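Local structure of transcriptional regulator (Vibrio virus VP882, 7DWM) at residues W28-K31 with F37-A40. The protein binds the small molecule 3,5-dimethylpyrazin-2-ol (DPO) and probably acts as a DNA-binding transcriptional regulator of the LuxR type, encoded by a bacteriophage. Residues are numbered along the deposited sequence; the frame is centred on the assembly and turned at random.
Sequences WGIK and FIYA
I30 pairs with both I38 and Y39 in a classic beta bulge, set in the antiparallel hairpin that opens the PAS-fold sheet; 37-40 is an edge strand within this chain, and 28-31 runs between it and strand 119-126. The carbonyl of I30 takes two N-H groups: I38 N lies in its carbonyl plane at 3.0 Å from I30 O, while Y39 N makes a weak, longer bond of 3.4 Å to the same I30 O. In return I30 N donates to Y39 O at 3.1 Å, nearly straight at 160°. The extra residue shifts the register by one, and K31 then pairs with F37.

The packed side belongs to K31 and F37, which send their side chains out in the same direction, the lysine stem along the ring edge. CD of K31 comes within 3.6 Å of F37 CE2. Beyond this contact K31 NZ makes salt bridges to D60 and D78 and a weak hydrogen bond to the bound pyrazinol, so the ring flanks the lysine stem that reaches the ligand. F44, a residue of the ligand pocket, meets the F37 ring nearly at right angles.

The other side opens to solvent at I38, whose exposed side chain still rests on that of the buried I30. I30 CG1, set between backbone N and carbonyl carbon (chi1 74°), carries CD1 against I38 CB and CD1, and I38 CD1 in turn sits 3.4 Å from K31 C.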
ATOM      1  N   TRP A  28     -17.407   0.017  -3.243  1.00102.29           N
ATOM      2  CA  TRP A  28     -17.223  -1.270  -3.896  1.00 97.12           C
ATOM      3  C   TRP A  28     -18.168  -1.358  -5.086  1.00102.64           C
ATOM      4  O   TRP A  28     -19.277  -0.818  -5.051  1.00 97.29           O
ATOM      5  CB  TRP A  28     -17.523  -2.429  -2.934  1.00101.94           C
ATOM      6  CG  TRP A  28     -16.372  -2.955  -2.116  1.00 95.76           C
ATOM      7  CD1 TRP A  28     -16.140  -2.730  -0.789  1.00 84.13           C
ATOM      8  CD2 TRP A  28     -15.333  -3.838  -2.559  1.00 74.16           C
ATOM      9  NE1 TRP A  28     -15.012  -3.401  -0.383  1.00 75.92           N
ATOM     10  CE2 TRP A  28     -14.498  -4.090  -1.451  1.00 67.24           C
ATOM     11  CE3 TRP A  28     -15.019  -4.428  -3.787  1.00 74.47           C
ATOM     12  CZ2 TRP A  28     -13.374  -4.909  -1.535  1.00 78.28           C
ATOM     13  CZ3 TRP A  28     -13.905  -5.243  -3.867  1.00 65.36           C
ATOM     14  CH2 TRP A  28     -13.095  -5.474  -2.748  1.00 76.66           C
ATOM     15  N   GLY A  29     -17.741  -2.045  -6.139  1.00101.98           N
ATOM     16  CA  GLY A  29     -18.661  -2.249  -7.250  1.00 89.39           C
ATOM     17  C   GLY A  29     -18.053  -3.113  -8.330  1.00104.05           C
ATOM     18  O   GLY A  29     -16.886  -3.499  -8.262  1.00103.27           O
ATOM     19  N   ILE A  30     -18.894  -3.465  -9.307  1.00104.88           N
ATOM     20  CA  ILE A  30     -18.476  -4.230 -10.480  1.00110.71           C
ATOM     21  C   ILE A  30     -19.180  -3.671 -11.715  1.00116.30           C
ATOM     22  O   ILE A  30     -20.347  -3.256 -11.661  1.00109.56           O
ATOM     23  CB  ILE A  30     -18.719  -5.756 -10.316  1.00117.21           C
ATOM     24  CG1 ILE A  30     -20.197  -6.157 -10.426  1.00121.40           C
ATOM     25  CG2 ILE A  30     -18.125  -6.285  -9.028  1.00113.88           C
ATOM     26  CD1 ILE A  30     -20.680  -6.371 -11.845  1.00124.47           C
ATOM     27  N   LYS A  31     -18.460  -3.640 -12.829  1.00 95.01           N
ATOM     28  CA  LYS A  31     -19.071  -3.321 -14.112  1.00103.61           C
ATOM     29  C   LYS A  31     -18.681  -4.380 -15.138  1.00116.52           C
ATOM     30  O   LYS A  31     -17.885  -5.278 -14.862  1.00106.98           O
ATOM     31  CB  LYS A  31     -18.717  -1.910 -14.589  1.00114.76           C
ATOM     32  CG  LYS A  31     -17.270  -1.559 -14.530  1.00109.85           C
ATOM     33  CD  LYS A  31     -17.148  -0.164 -13.976  1.00100.73           C
ATOM     34  CE  LYS A  31     -15.732   0.311 -14.040  1.00 89.41           C
ATOM     35  NZ  LYS A  31     -15.628   1.763 -13.788  1.00 73.26           N
ATOM     36  N   PHE A  37     -22.061  -0.152 -15.400  1.00100.24           N
ATOM     37  CA  PHE A  37     -22.251  -0.563 -14.012  1.00111.29           C
ATOM     38  C   PHE A  37     -23.248  -1.713 -13.905  1.00115.12           C
ATOM     39  O   PHE A  37     -24.316  -1.673 -14.524  1.00128.84           O
ATOM     40  CB  PHE A  37     -22.765   0.619 -13.183  1.00105.38           C
ATOM     41  CG  PHE A  37     -21.692   1.550 -12.696  1.00109.10           C
ATOM     42  CD1 PHE A  37     -22.021   2.807 -12.212  1.00112.98           C
ATOM     43  CD2 PHE A  37     -20.361   1.170 -12.708  1.00104.67           C
ATOM     44  CE1 PHE A  37     -21.040   3.671 -11.757  1.00119.84           C
ATOM     45  CE2 PHE A  37     -19.380   2.028 -12.253  1.00 93.19           C
ATOM     46  CZ  PHE A  37     -19.719   3.278 -11.780  1.00107.01           C
ATOM     47  N   ILE A  38     -22.920  -2.741 -13.125  1.00109.81           N
ATOM     48  CA  ILE A  38     -23.922  -3.721 -12.721  1.00 97.26           C
ATOM     49  C   ILE A  38     -24.377  -3.481 -11.284  1.00100.95           C
ATOM     50  O   ILE A  38     -25.562  -3.604 -10.974  1.00101.60           O
ATOM     51  CB  ILE A  38     -23.445  -5.177 -12.927  1.00101.13           C
ATOM     52  CG1 ILE A  38     -23.251  -5.509 -14.418  1.00101.53           C
ATOM     53  CG2 ILE A  38     -24.457  -6.155 -12.289  1.00 94.57           C
ATOM     54  CD1 ILE A  38     -21.919  -5.295 -14.972  1.00 92.21           C
ATOM     55  N   TYR A  39     -23.453  -3.130 -10.395  1.00118.01           N
ATOM     56  CA  TYR A  39     -23.841  -2.697  -9.060  1.00110.71           C
ATOM     57  C   TYR A  39     -22.728  -1.853  -8.457  1.00105.51           C
ATOM     58  O   TYR A  39     -21.557  -1.989  -8.819  1.00 92.52           O
ATOM     59  CB  TYR A  39     -24.148  -3.876  -8.130  1.00102.18           C
ATOM     60  CG  TYR A  39     -24.535  -3.418  -6.742  1.00100.57           C
ATOM     61  CD1 TYR A  39     -23.650  -3.544  -5.675  1.00 93.59           C
ATOM     62  CD2 TYR A  39     -25.771  -2.827  -6.507  1.00103.87           C
ATOM     63  CE1 TYR A  39     -23.992  -3.099  -4.401  1.00 93.05           C
ATOM     64  CE2 TYR A  39     -26.128  -2.389  -5.244  1.00 91.05           C
ATOM     65  CZ  TYR A  39     -25.240  -2.530  -4.193  1.00 89.76           C
ATOM     66  OH  TYR A  39     -25.602  -2.103  -2.937  1.00 91.85           O
ATOM     67  N   ALA A  40     -23.121  -0.982  -7.532  1.00 86.10           N
ATOM     68  CA  ALA A  40     -22.194  -0.219  -6.710  1.00 93.02           C
ATOM     69  C   ALA A  40     -22.896   0.054  -5.391  1.00 92.39           C
ATOM     70  O   ALA A  40     -24.059   0.465  -5.384  1.00 89.14           O
ATOM     71  CB  ALA A  40     -21.777   1.092  -7.385  1.00 91.90           C
TER